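PDB 6E1Q: indole-3-acetic acid-amido synthetase GH3.15 from Arabidopsis thaliana, which conjugates glutamine, and possibly cysteine, to the auxin precursor indole-3-butyric acid, and glutamine to the herbicide 2,4-DB, in an ATP-dependent reaction. Local coordinates for residues D390-V395 / R403-D408; L460-F465 / W482-K487; V514-R519 / K582-E587; L14-D19 / S122-P127. All coordinates share one frame; numbering follows the deposited sequence. Where two conformers were deposited one is given.

Interaction 1: D390-V395 / R403-D408; sequences DYEPVV and RYRVGD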
loop_
_atom_site.group_PDB
_atom_site.type_symbol
_atom_site.label_atom_id
_atom_site.label_comp_id
_atom_site.label_asym_id
_atom_site.label_seq_id
_atom_site.Cartn_x
_atom_site.Cartn_y
_atom_site.Cartn_z
ATOM N N ASP A 390 -11.027 13.898 -12.141
ATOM C CA ASP A 390 -10.765 13.110 -10.938
ATOM C C ASP A 390 -12.021 12.349 -10.564
ATOM O O ASP A 390 -13.127 12.876 -10.687
ATOM C CB ASP A 390 -10.343 13.996 -9.754
ATOM C CG ASP A 390 -8.926 14.576 -9.912
ATOM O OD1 ASP A 390 -8.206 14.178 -10.847
ATOM O OD2 ASP A 390 -8.525 15.425 -9.089
ATOM N N TYR A 391 -11.849 11.118 -10.078
ATOM C CA TYR A 391 -12.990 10.276 -9.773
ATOM C C TYR A 391 -12.710 9.411 -8.554
ATOM O O TYR A 391 -11.570 9.018 -8.300
ATOM C CB TYR A 391 -13.330 9.368 -10.940
ATOM C CG TYR A 391 -13.772 10.061 -12.211
ATOM C CD1 TYR A 391 -15.113 10.374 -12.427
ATOM C CD2 TYR A 391 -12.856 10.354 -13.213
ATOM C CE1 TYR A 391 -15.524 10.991 -13.615
ATOM C CE2 TYR A 391 -13.249 10.965 -14.399
ATOM C CZ TYR A 391 -14.580 11.281 -14.594
ATOM O OH TYR A 391 -14.961 11.877 -15.776
ATOM N N GLU A 392 -13.777 9.076 -7.835
ATOM C CA GLU A 392 -13.724 8.057 -6.798
ATOM C C GLU A 392 -14.408 6.796 -7.304
ATOM O O GLU A 392 -15.574 6.864 -7.714
ATOM C CB GLU A 392 -14.395 8.557 -5.510
ATOM C CG GLU A 392 -14.509 7.459 -4.451
ATOM C CD GLU A 392 -15.175 7.903 -3.150
ATOM O OE1 GLU A 392 -15.804 8.986 -3.099
ATOM O OE2 GLU A 392 -15.065 7.136 -2.173
ATOM N N PRO A 393 -13.763 5.630 -7.297
ATOM C CA PRO A 393 -14.441 4.428 -7.802
ATOM C C PRO A 393 -15.599 4.019 -6.902
ATOM O O PRO A 393 -15.560 4.181 -5.681
ATOM C CB PRO A 393 -13.338 3.362 -7.808
ATOM C CG PRO A 393 -12.047 4.140 -7.732
ATOM C CD PRO A 393 -12.384 5.344 -6.879
ATOM N N VAL A 394 -16.643 3.502 -7.542
ATOM C CA VAL A 394 -17.866 3.040 -6.908
ATOM C C VAL A 394 -18.083 1.629 -7.443
ATOM O O VAL A 394 -18.414 1.455 -8.627
ATOM C CB VAL A 394 -19.053 3.964 -7.234
ATOM C CG1 VAL A 394 -20.333 3.433 -6.650
ATOM C CG2 VAL A 394 -18.782 5.384 -6.718
ATOM N N VAL A 395 -17.847 0.620 -6.603
ATOM C CA VAL A 395 -17.711 -0.752 -7.077
ATOM C C VAL A 395 -18.907 -1.582 -6.645
ATOM O O VAL A 395 -19.439 -1.434 -5.539
ATOM C CB VAL A 395 -16.391 -1.404 -6.610
ATOM C CG1 VAL A 395 -15.192 -0.546 -7.029
ATOM C CG2 VAL A 395 -16.402 -1.662 -5.073
ATOM N N ARG A 403 -22.482 -0.721 -5.388
ATOM C CA ARG A 403 -22.255 0.720 -5.549
ATOM C C ARG A 403 -21.579 1.308 -4.318
ATOM O O ARG A 403 -22.075 2.234 -3.672
ATOM C CB ARG A 403 -23.554 1.465 -5.854
ATOM C CG ARG A 403 -24.399 0.774 -6.900
ATOM C CD ARG A 403 -25.510 1.669 -7.390
ATOM N NE ARG A 403 -25.027 2.648 -8.357
ATOM C CZ ARG A 403 -25.705 3.733 -8.718
ATOM N NH1 ARG A 403 -26.894 3.985 -8.179
ATOM N NH2 ARG A 403 -25.193 4.562 -9.613
ATOM N N TYR A 404 -20.416 0.749 -4.017
ATOM C CA TYR A 404 -19.735 0.989 -2.762
ATOM C C TYR A 404 -18.548 1.906 -3.018
ATOM O O TYR A 404 -17.752 1.672 -3.935
ATOM C CB TYR A 404 -19.301 -0.349 -2.153
ATOM C CG TYR A 404 -18.344 -0.281 -0.985
ATOM C CD1 TYR A 404 -16.967 -0.144 -1.194
ATOM C CD2 TYR A 404 -18.804 -0.411 0.330
ATOM C CE1 TYR A 404 -16.073 -0.115 -0.123
ATOM C CE2 TYR A 404 -17.914 -0.371 1.409
ATOM C CZ TYR A 404 -16.554 -0.229 1.176
ATOM O OH TYR A 404 -15.656 -0.203 2.229
ATOM N N ARG A 405 -18.439 2.945 -2.213
ATOM C CA ARG A 405 -17.409 3.948 -2.400
ATOM C C ARG A 405 -16.105 3.460 -1.791
ATOM O O ARG A 405 -16.042 3.134 -0.603
ATOM C CB ARG A 405 -17.850 5.271 -1.782
ATOM C CG ARG A 405 -18.878 5.989 -2.643
ATOM C CD ARG A 405 -19.487 7.155 -1.884
ATOM N NE ARG A 405 -18.498 8.202 -1.671
ATOM C CZ ARG A 405 -18.692 9.254 -0.887
ATOM N NH1 ARG A 405 -19.848 9.396 -0.247
ATOM N NH2 ARG A 405 -17.734 10.162 -0.748
ATOM N N VAL A 406 -15.066 3.431 -2.619
ATOM C CA VAL A 406 -13.796 2.828 -2.254
ATOM C C VAL A 406 -12.915 3.793 -1.474
ATOM O O VAL A 406 -12.054 3.354 -0.702
ATOM C CB VAL A 406 -13.167 2.311 -3.563
ATOM C CG1 VAL A 406 -11.675 2.287 -3.498
ATOM C CG2 VAL A 406 -13.728 0.929 -3.876
ATOM N N GLY A 407 -13.135 5.098 -1.610
ATOM C CA GLY A 407 -12.398 6.069 -0.823
ATOM C C GLY A 407 -11.074 6.505 -1.412
ATOM O O GLY A 407 -10.328 7.224 -0.738
ATOM N N ASP A 408 -10.738 6.058 -2.621
ATOM C CA ASP A 408 -9.604 6.575 -3.371
ATOM C C ASP A 408 -10.093 7.601 -4.379
ATOM O O ASP A 408 -11.257 7.600 -4.777
ATOM C CB ASP A 408 -8.866 5.470 -4.126
ATOM C CG ASP A 408 -8.303 4.403 -3.220
ATOM O OD1 ASP A 408 -7.928 4.721 -2.073
ATOM O OD2 ASP A 408 -8.233 3.241 -3.679
#
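E392 and R405 form a salt bridge, the two side chains crossing at about a right angle. Two nitrogens of R405 reach one oxygen: NE lies 3.1 Å from E392 OE1, and NH2 lies 3.3 Å from the same OE1. Both bonds run close to the guanidinium plane, but the carboxylate is turned 74° from it. NH2 meets the syn lone pair of OE1, while NE comes from above the carboxylate plane. The other oxygen, E392 OE2, takes a weak bond from G407 N at 2.9 Å. The glutamate chain is extended, with CG anti to the backbone N (chi1 173°), and CG passes D408 O at 3.3 Å. The backbones pair as an antiparallel beta hairpin of the GH3 central domain. V395 and Y404 exchange both of their backbone bonds, Y404 N to V395 O being 2.8 Å. Two residues, R403 and Y404, stand opposite the single V395, a G1 beta bulge. V406 N donates to P393 O at 3.2 Å, just past the paired residues. V395 CG1 packs on V406 CG2 at 3.8 Å, these side chains also crossing at about a right angle. Further out, R403 bonds to the backbone O of V62 and makes a salt bridge to E358, and Y404 OH bonds to E330 and K106. D408, an ATP-binding residue, is held by a hydrogen bond between Y326 OH and OD2 and a salt bridge from R427 to OD1.

Interaction 2: L460-F465 / W482-K487; sequences LMLMDF and WELGSK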
loop_
_atom_site.group_PDB
_atom_site.type_symbol
_atom_site.label_atom_id
_atom_site.label_comp_id
_atom_site.label_asym_id
_atom_site.label_seq_id
_atom_site.Cartn_x
_atom_site.Cartn_y
_atom_site.Cartn_z
ATOM N N LEU A 460 21.222 16.644 1.473
ATOM C CA LEU A 460 20.331 16.187 2.520
ATOM C C LEU A 460 19.094 15.587 1.870
ATOM O O LEU A 460 18.713 15.962 0.753
ATOM C CB LEU A 460 19.954 17.334 3.459
ATOM C CG LEU A 460 21.141 17.817 4.275
ATOM C CD1 LEU A 460 20.805 19.088 5.008
ATOM C CD2 LEU A 460 21.563 16.698 5.244
ATOM N N MET A 461 18.490 14.638 2.564
ATOM C CA MET A 461 17.302 13.942 2.084
ATOM C C MET A 461 16.266 13.904 3.198
ATOM O O MET A 461 16.613 13.736 4.373
ATOM C CB MET A 461 17.637 12.501 1.632
ATOM C CG MET A 461 16.532 11.823 0.797
ATOM S SD MET A 461 16.870 10.090 0.344
ATOM C CE MET A 461 17.330 10.279 -1.377
ATOM N N LEU A 462 14.997 14.076 2.835
ATOM C CA LEU A 462 13.922 13.888 3.796
ATOM C C LEU A 462 13.594 12.396 3.852
ATOM O O LEU A 462 13.232 11.805 2.830
ATOM C CB LEU A 462 12.707 14.722 3.392
ATOM C CG LEU A 462 11.480 14.534 4.271
ATOM C CD1 LEU A 462 11.782 15.010 5.703
ATOM C CD2 LEU A 462 10.280 15.293 3.658
ATOM N N MET A 463 13.752 11.773 5.026
ATOM C CA MET A 463 13.484 10.335 5.122
ATOM C C MET A 463 12.019 10.027 5.396
ATOM O O MET A 463 11.492 9.035 4.884
ATOM C CB MET A 463 14.347 9.705 6.204
ATOM C CG MET A 463 15.799 10.171 6.136
ATOM S SD MET A 463 16.731 9.505 4.740
ATOM C CE MET A 463 16.999 7.814 5.266
ATOM N N ASP A 464 11.357 10.826 6.231
ATOM C CA ASP A 464 9.942 10.623 6.528
ATOM C C ASP A 464 9.429 11.919 7.136
ATOM O O ASP A 464 10.217 12.761 7.576
ATOM C CB ASP A 464 9.714 9.440 7.500
ATOM C CG ASP A 464 8.455 8.617 7.161
ATOM O OD1 ASP A 464 7.628 9.075 6.356
ATOM O OD2 ASP A 464 8.333 7.470 7.631
ATOM N N PHE A 465 8.104 12.066 7.172
ATOM C CA PHE A 465 7.501 13.229 7.806
ATOM C C PHE A 465 6.114 12.880 8.329
ATOM O O PHE A 465 5.479 11.925 7.883
ATOM C CB PHE A 465 7.399 14.420 6.846
ATOM C CG PHE A 465 6.271 14.305 5.868
ATOM C CD1 PHE A 465 6.452 13.645 4.659
ATOM C CD2 PHE A 465 5.031 14.857 6.154
ATOM C CE1 PHE A 465 5.415 13.541 3.747
ATOM C CE2 PHE A 465 3.981 14.740 5.256
ATOM C CZ PHE A 465 4.174 14.077 4.061
ATOM N N TRP A 482 10.181 16.639 10.289
ATOM C CA TRP A 482 11.042 16.174 9.207
ATOM C C TRP A 482 12.187 15.360 9.798
ATOM O O TRP A 482 12.943 15.865 10.634
ATOM C CB TRP A 482 11.608 17.357 8.407
ATOM C CG TRP A 482 10.729 17.831 7.277
ATOM C CD1 TRP A 482 9.408 17.570 7.107
ATOM C CD2 TRP A 482 11.128 18.636 6.163
ATOM N NE1 TRP A 482 8.949 18.168 5.957
ATOM C CE2 TRP A 482 9.988 18.823 5.355
ATOM C CE3 TRP A 482 12.337 19.214 5.770
ATOM C CZ2 TRP A 482 10.019 19.558 4.175
ATOM C CZ3 TRP A 482 12.372 19.950 4.589
ATOM C CH2 TRP A 482 11.223 20.104 3.805
ATOM N N GLU A 483 12.326 14.113 9.364
ATOM C CA GLU A 483 13.514 13.333 9.699
ATOM C C GLU A 483 14.449 13.348 8.497
ATOM O O GLU A 483 14.087 12.864 7.421
ATOM C CB GLU A 483 13.172 11.899 10.093
ATOM C CG GLU A 483 14.424 11.108 10.453
ATOM C CD GLU A 483 14.128 9.736 11.016
ATOM O OE1 GLU A 483 13.120 9.590 11.745
ATOM O OE2 GLU A 483 14.923 8.808 10.736
ATOM N N LEU A 484 15.635 13.923 8.675
ATOM C CA LEU A 484 16.599 14.113 7.601
ATOM C C LEU A 484 17.717 13.078 7.671
ATOM O O LEU A 484 18.081 12.613 8.751
ATOM C CB LEU A 484 17.200 15.527 7.654
ATOM C CG LEU A 484 16.185 16.669 7.500
ATOM C CD1 LEU A 484 16.838 18.060 7.569
ATOM C CD2 LEU A 484 15.371 16.507 6.217
ATOM N N GLY A 485 18.276 12.739 6.492
ATOM C CA GLY A 485 19.472 11.920 6.412
ATOM C C GLY A 485 20.389 12.382 5.290
ATOM O O GLY A 485 20.053 13.289 4.513
ATOM N N SER A 486 21.558 11.744 5.213
ATOM C CA SER A 486 22.559 12.070 4.197
ATOM C C SER A 486 23.448 10.855 3.948
ATOM O O SER A 486 23.289 9.806 4.572
ATOM C CB SER A 486 23.393 13.272 4.620
ATOM O OG SER A 486 24.506 12.868 5.397
ATOM N N LYS A 487 24.399 11.008 3.022
ATOM C CA LYS A 487 25.355 9.950 2.708
ATOM C C LYS A 487 26.585 9.961 3.611
ATOM O O LYS A 487 27.268 8.936 3.723
ATOM C CB LYS A 487 25.797 10.051 1.242
ATOM C CG LYS A 487 25.345 8.897 0.341
ATOM C CD LYS A 487 25.983 8.982 -1.055
ATOM C CE LYS A 487 25.008 8.580 -2.155
ATOM N NZ LYS A 487 25.241 9.259 -3.460
#
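L462 and W482 cross at about a right angle, with a leucine methyl set over one face of the indole. L462 CD1 sits 3.7 Å from the centroid of the five-membered ring of W482, a CH-pi contact. It is offset toward the rim, and its nearest ring atom is W482 CG at 3.4 Å. L462 CG, anti to the backbone N (chi1 176°), carries both methyls to the indole, and CD2 lies by NE1 and CE2. F465 CB approaches W482 CD1 at 3.7 Å. L484 is on this face too, its CD2 3.9 Å from L462 CD1. Helix 441-452 packs against L462, F465 and W482. M463 CG lies 3.6 Å from G485 N, and the bend at chi2 leaves SD beside G485 CA. A CB at G485 would clash with M463 SD as it now lies. The antiparallel hairpin is held by backbone bonds, among them M463 N to E483 O at 2.7 Å and M461 N to G485 O at 2.8 Å. D464 and E483 turn their acids to partners outside the hairpin: R559 and T557 for D464, the backbone N of G536 and F538 for E483. The L462, L484, F465 and W482 face of this hairpin is therefore apolar packing, while the two acids probably tie it to neighbouring segments.

Interaction 3: V514-R519 / K582-E587; sequences VYRKGR and KIPSWE
K517 and W586 lie side by side, pointing the same way. K517 CB sits over the centre of the indole, 3.5 Å from W586 CE2. The lysine has CG anti to the backbone N (chi1 -175°), and CG lies 3.5 Å from the centroid of the six-membered ring, almost on its normal: a CH-pi contact. The chain then bends at chi2 and chi3, and NZ leaves the ring for a salt bridge with D522. An alanine in place of W586 would probably open a gap beside K517 and leave the lysine methylenes freer to move.

R516 starts with CB 3.6 Å from S585 O. Its CG meets P584 CB at 3.9 Å, and CD passes S585 O at 3.3 Å. NE turns to the backbone O of L511. At the tip, R516 NH1 gives S585 O a hydrogen bond of 2.9 Å, bent to 154° at the hydrogen and close to the guanidinium plane. The same NH1 stands at the edge of the W586 ring.

P584 wedges between the two arginines. Its CG is 3.8 Å from R519 CB, and its CD lies over one face of the R519 guanidinium, whose NE is paired with E508. Here an irregular C-terminal tail, following strand 574-579, lies on helix 513-522 of the C-terminal domain, held by proline and tryptophan packing on the aliphatic parts of basic side chains.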
loop_
_atom_site.group_PDB
_atom_site.type_symbol
_atom_site.label_atom_id
_atom_site.label_comp_id
_atom_site.label_asym_id
_atom_site.label_seq_id
_atom_site.Cartn_x
_atom_site.Cartn_y
_atom_site.Cartn_z
ATOM N N VAL A 514 -7.507 28.433 0.919
ATOM C CA VAL A 514 -8.094 28.699 2.229
ATOM C C VAL A 514 -6.996 28.852 3.269
ATOM O O VAL A 514 -7.021 29.784 4.085
ATOM C CB VAL A 514 -9.108 27.602 2.613
ATOM C CG1 VAL A 514 -9.647 27.843 4.016
ATOM C CG2 VAL A 514 -10.262 27.578 1.621
ATOM N N TYR A 515 -6.001 27.962 3.239
ATOM C CA TYR A 515 -4.818 28.142 4.075
ATOM C C TYR A 515 -4.145 29.477 3.777
ATOM O O TYR A 515 -3.837 30.253 4.688
ATOM C CB TYR A 515 -3.826 26.989 3.859
ATOM C CG TYR A 515 -2.578 27.129 4.709
ATOM C CD1 TYR A 515 -1.478 27.869 4.260
ATOM C CD2 TYR A 515 -2.509 26.556 5.976
ATOM C CE1 TYR A 515 -0.341 28.021 5.051
ATOM C CE2 TYR A 515 -1.379 26.695 6.768
ATOM C CZ TYR A 515 -0.300 27.429 6.294
ATOM O OH TYR A 515 0.811 27.585 7.075
ATOM N N ARG A 516 -3.907 29.762 2.499
ATOM C CA ARG A 516 -3.072 30.909 2.167
ATOM C C ARG A 516 -3.803 32.216 2.443
ATOM O O ARG A 516 -3.205 33.170 2.957
ATOM C CB ARG A 516 -2.616 30.812 0.714
ATOM C CG ARG A 516 -1.546 29.742 0.521
ATOM C CD ARG A 516 -1.031 29.674 -0.912
ATOM N NE ARG A 516 -1.967 28.978 -1.789
ATOM C CZ ARG A 516 -2.827 29.584 -2.600
ATOM N NH1 ARG A 516 -2.877 30.908 -2.655
ATOM N NH2 ARG A 516 -3.641 28.864 -3.356
ATOM N N LYS A 517 -5.104 32.268 2.138
ATOM C CA LYS A 517 -5.908 33.418 2.537
ATOM C C LYS A 517 -5.909 33.574 4.053
ATOM O O LYS A 517 -5.835 34.695 4.571
ATOM C CB LYS A 517 -7.333 33.276 2.000
ATOM C CG LYS A 517 -8.210 34.481 2.262
ATOM C CD LYS A 517 -9.207 34.279 3.372
ATOM C CE LYS A 517 -10.515 34.981 3.018
ATOM N NZ LYS A 517 -11.420 35.092 4.186
ATOM N N GLY A 518 -5.966 32.455 4.780
ATOM C CA GLY A 518 -5.842 32.517 6.227
ATOM C C GLY A 518 -4.535 33.143 6.674
ATOM O O GLY A 518 -4.501 33.917 7.632
ATOM N N ARG A 519 -3.439 32.816 5.987
ATOM C CA ARG A 519 -2.142 33.356 6.375
ATOM C C ARG A 519 -2.028 34.825 5.995
ATOM O O ARG A 519 -1.600 35.659 6.803
ATOM C CB ARG A 519 -1.020 32.548 5.723
ATOM C CG ARG A 519 -0.603 31.320 6.524
ATOM C CD ARG A 519 0.273 31.760 7.668
ATOM N NE ARG A 519 1.668 31.808 7.264
ATOM C CZ ARG A 519 2.502 32.798 7.555
ATOM N NH1 ARG A 519 2.080 33.833 8.259
ATOM N NH2 ARG A 519 3.761 32.747 7.139
ATOM N N LYS A 582 8.266 34.175 5.356
ATOM C CA LYS A 582 7.565 34.912 4.320
ATOM C C LYS A 582 6.107 34.484 4.321
ATOM O O LYS A 582 5.780 33.342 4.654
ATOM C CB LYS A 582 8.201 34.677 2.934
ATOM C CG LYS A 582 9.632 35.213 2.805
ATOM C CD LYS A 582 10.507 34.287 1.965
ATOM C CE LYS A 582 10.195 34.383 0.481
ATOM N NZ LYS A 582 10.772 33.234 -0.301
ATOM N N ILE A 583 5.232 35.417 3.975
ATOM C CA ILE A 583 3.805 35.120 3.908
ATOM C C ILE A 583 3.490 34.588 2.515
ATOM O O ILE A 583 3.950 35.168 1.520
ATOM C CB ILE A 583 2.965 36.356 4.267
ATOM C CG1 ILE A 583 3.303 36.820 5.683
ATOM C CG2 ILE A 583 1.487 36.067 4.170
ATOM C CD1 ILE A 583 4.228 38.011 5.734
ATOM N N PRO A 584 2.739 33.491 2.395
ATOM C CA PRO A 584 2.412 32.956 1.067
ATOM C C PRO A 584 1.453 33.867 0.317
ATOM O O PRO A 584 0.723 34.670 0.899
ATOM C CB PRO A 584 1.770 31.599 1.376
ATOM C CG PRO A 584 1.264 31.722 2.774
ATOM C CD PRO A 584 2.203 32.652 3.484
ATOM N N SER A 585 1.472 33.742 -1.004
ATOM C CA SER A 585 0.656 34.604 -1.841
ATOM C C SER A 585 -0.786 34.105 -1.902
ATOM O O SER A 585 -1.065 32.914 -1.746
ATOM C CB SER A 585 1.254 34.695 -3.246
ATOM O OG SER A 585 1.414 33.401 -3.809
ATOM N N TRP A 586 -1.705 35.046 -2.118
ATOM C CA TRP A 586 -3.118 34.753 -2.315
ATOM C C TRP A 586 -3.822 35.997 -2.854
ATOM O O TRP A 586 -3.573 37.108 -2.373
ATOM C CB TRP A 586 -3.778 34.286 -1.011
ATOM C CG TRP A 586 -5.221 33.934 -1.206
ATOM C CD1 TRP A 586 -5.732 32.720 -1.576
ATOM C CD2 TRP A 586 -6.339 34.822 -1.094
ATOM N NE1 TRP A 586 -7.101 32.798 -1.686
ATOM C CE2 TRP A 586 -7.498 34.078 -1.399
ATOM C CE3 TRP A 586 -6.472 36.174 -0.763
ATOM C CZ2 TRP A 586 -8.775 34.642 -1.379
ATOM C CZ3 TRP A 586 -7.735 36.731 -0.743
ATOM C CH2 TRP A 586 -8.871 35.964 -1.043
ATOM N N GLU A 587 -4.692 35.815 -3.848
ATOM C CA GLU A 587 -5.483 36.898 -4.445
ATOM C C GLU A 587 -6.175 37.761 -3.393
ATOM O O GLU A 587 -7.261 37.422 -2.920
ATOM C CB GLU A 587 -6.536 36.316 -5.402
ATOM C CG GLU A 587 -7.582 37.317 -5.903
ATOM C CD GLU A 587 -8.960 36.695 -6.036
ATOM O OE1 GLU A 587 -9.780 36.864 -5.108
ATOM O OE2 GLU A 587 -9.220 36.029 -7.062
#

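Interaction 4: L14-D19 / S122-P127; sequences LSLLED and SSLYAP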
loop_
_atom_site.group_PDB
_atom_site.type_symbol
_atom_site.label_atom_id
_atom_site.label_comp_id
_atom_site.label_asym_id
_atom_site.label_seq_id
_atom_site.Cartn_x
_atom_site.Cartn_y
_atom_site.Cartn_z
ATOM N N LEU A 14 -1.856 -13.259 -23.063
ATOM C CA LEU A 14 -1.780 -11.887 -23.556
ATOM C C LEU A 14 -2.925 -11.586 -24.512
ATOM O O LEU A 14 -3.448 -10.465 -24.536
ATOM C CB LEU A 14 -0.438 -11.653 -24.252
ATOM C CG LEU A 14 0.822 -11.879 -23.411
ATOM C CD1 LEU A 14 2.056 -11.855 -24.298
ATOM C CD2 LEU A 14 0.920 -10.827 -22.322
ATOM N N SER A 15 -3.322 -12.573 -25.321
ATOM C CA SER A 15 -4.462 -12.365 -26.207
ATOM C C SER A 15 -5.754 -12.182 -25.416
ATOM O O SER A 15 -6.618 -11.396 -25.812
ATOM C CB SER A 15 -4.587 -13.529 -27.186
ATOM O OG SER A 15 -5.842 -13.497 -27.826
ATOM N N LEU A 16 -5.898 -12.873 -24.287
ATOM C CA LEU A 16 -7.086 -12.681 -23.461
ATOM C C LEU A 16 -7.101 -11.294 -22.814
ATOM O O LEU A 16 -8.163 -10.664 -22.694
ATOM C CB LEU A 16 -7.152 -13.766 -22.387
ATOM C CG LEU A 16 -8.497 -13.838 -21.668
ATOM C CD1 LEU A 16 -9.613 -13.998 -22.695
ATOM C CD2 LEU A 16 -8.521 -14.977 -20.655
ATOM N N LEU A 17 -5.938 -10.811 -22.374
ATOM C CA LEU A 17 -5.879 -9.462 -21.820
ATOM C C LEU A 17 -6.292 -8.426 -22.864
ATOM O O LEU A 17 -6.913 -7.409 -22.529
ATOM C CB LEU A 17 -4.476 -9.166 -21.297
ATOM C CG LEU A 17 -3.960 -9.943 -20.085
ATOM C CD1 LEU A 17 -2.486 -9.644 -19.846
ATOM C CD2 LEU A 17 -4.783 -9.628 -18.829
ATOM N N GLU A 18 -5.951 -8.657 -24.133
ATOM C CA GLU A 18 -6.413 -7.749 -25.181
ATOM C C GLU A 18 -7.932 -7.796 -25.308
ATOM O O GLU A 18 -8.587 -6.754 -25.327
ATOM C CB GLU A 18 -5.730 -8.072 -26.519
ATOM C CG GLU A 18 -4.203 -7.858 -26.501
ATOM C CD GLU A 18 -3.765 -6.468 -25.989
ATOM O OE1 GLU A 18 -4.056 -5.448 -26.646
ATOM O OE2 GLU A 18 -3.100 -6.394 -24.929
ATOM N N ASP A 19 -8.511 -9.003 -25.374
ATOM C CA ASP A 19 -9.969 -9.147 -25.372
ATOM C C ASP A 19 -10.605 -8.392 -24.211
ATOM O O ASP A 19 -11.567 -7.637 -24.403
ATOM C CB ASP A 19 -10.367 -10.625 -25.293
ATOM C CG ASP A 19 -9.893 -11.431 -26.485
ATOM O OD1 ASP A 19 -9.395 -10.831 -27.466
ATOM O OD2 ASP A 19 -10.001 -12.676 -26.424
ATOM N N SER A 122 -4.613 -13.103 -11.577
ATOM C CA SER A 122 -3.194 -12.871 -11.328
ATOM C C SER A 122 -2.324 -13.753 -12.216
ATOM O O SER A 122 -1.236 -13.344 -12.634
ATOM C CB SER A 122 -2.860 -13.117 -9.853
ATOM O OG SER A 122 -1.714 -12.375 -9.457
ATOM N N SER A 123 -2.772 -14.971 -12.498
ATOM C CA SER A 123 -1.992 -15.837 -13.367
ATOM C C SER A 123 -2.198 -15.450 -14.820
ATOM O O SER A 123 -1.314 -15.668 -15.653
ATOM C CB SER A 123 -2.358 -17.306 -13.133
ATOM O OG SER A 123 -3.606 -17.634 -13.727
ATOM N N LEU A 124 -3.353 -14.861 -15.129
ATOM C CA LEU A 124 -3.564 -14.299 -16.453
ATOM C C LEU A 124 -2.595 -13.158 -16.730
ATOM O O LEU A 124 -2.139 -12.985 -17.865
ATOM C CB LEU A 124 -5.002 -13.814 -16.581
ATOM C CG LEU A 124 -5.437 -13.361 -17.964
ATOM C CD1 LEU A 124 -5.082 -14.440 -18.966
ATOM C CD2 LEU A 124 -6.939 -13.119 -17.966
ATOM N N TYR A 125 -2.238 -12.396 -15.703
ATOM C CA TYR A 125 -1.458 -11.185 -15.885
ATOM C C TYR A 125 0.046 -11.431 -15.825
ATOM O O TYR A 125 0.814 -10.670 -16.433
ATOM C CB TYR A 125 -1.878 -10.144 -14.832
ATOM C CG TYR A 125 -1.017 -8.905 -14.811
ATOM C CD1 TYR A 125 -1.171 -7.908 -15.777
ATOM C CD2 TYR A 125 -0.051 -8.726 -13.836
ATOM C CE1 TYR A 125 -0.372 -6.752 -15.758
ATOM C CE2 TYR A 125 0.755 -7.588 -13.817
ATOM C CZ TYR A 125 0.588 -6.606 -14.772
ATOM O OH TYR A 125 1.396 -5.480 -14.730
ATOM N N ALA A 126 0.492 -12.477 -15.121
ATOM C CA ALA A 126 1.930 -12.727 -14.999
ATOM C C ALA A 126 2.670 -12.849 -16.338
ATOM O O ALA A 126 3.795 -12.320 -16.437
ATOM C CB ALA A 126 2.153 -13.979 -14.138
ATOM N N PRO A 127 2.146 -13.509 -17.377
ATOM C CA PRO A 127 2.892 -13.527 -18.654
ATOM C C PRO A 127 3.207 -12.144 -19.196
ATOM O O PRO A 127 4.241 -11.964 -19.855
ATOM C CB PRO A 127 1.964 -14.303 -19.597
ATOM C CG PRO A 127 1.148 -15.168 -18.685
ATOM C CD PRO A 127 0.930 -14.343 -17.449
#
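L124 meets both L16 and L17 in apolar contacts between two helices. L16 crosses it at about a right angle, methyl to methyl, with L16 CD2 3.6 Å from L124 CD2. L17 slides past L124 in the opposite direction, and L17 CD2 lies 3.9 Å from L124 CG. L124 CG, anti to its backbone N (chi1 -172°), is set where it meets L17 and carries its methyls to L16. An alanine in place of L124 would probably open a gap between the helices and leave L16 CD2 and L17 CD2 without their partner.

Contacts of side chain with backbone are looser. L14 CD2 is 4.1 Å from P127 C, and L17 CD1 is 3.9 Å from L124 O. Helix 122-127 is kinked at P127, whose N has no bond to the turn before.

No hydrogen bond joins the segments, which cross at -110° with axes 9.1 Å apart. The Y125 side chain starts away from helix 14-19, and its OH bonds to N336 O. L2 and F5 of the N-terminal loop add to the apolar surroundings of L124. The joint therefore depends on shape and on burying hydrocarbon, without directional polar bonds.

In the fold
Interaction 1 is the one that holds an annotated site residue, the ATP-binding D408. The D408 side chain is about 3 Å from that of Y326, also an ATP-binding residue, and about 10 Å from a bound (2,4-dichlorophenoxy)acetic acid. Interaction 4 approaches the site from the N-terminal domain: the Y125 side chain is about 4 Å from that of F325, which binds ATP and substrate, and about 8 Å from a bound ligand. The centres of interactions 1 and 4 are about 25 Å apart. Interactions 2 and 3 lie away from the annotated sites, their centres about 27 Å apart. Interactions 1 and 2 are on opposite sides of the chain's centre. Interactions 3 and 4 are farthest apart, at about 50 Å between centres.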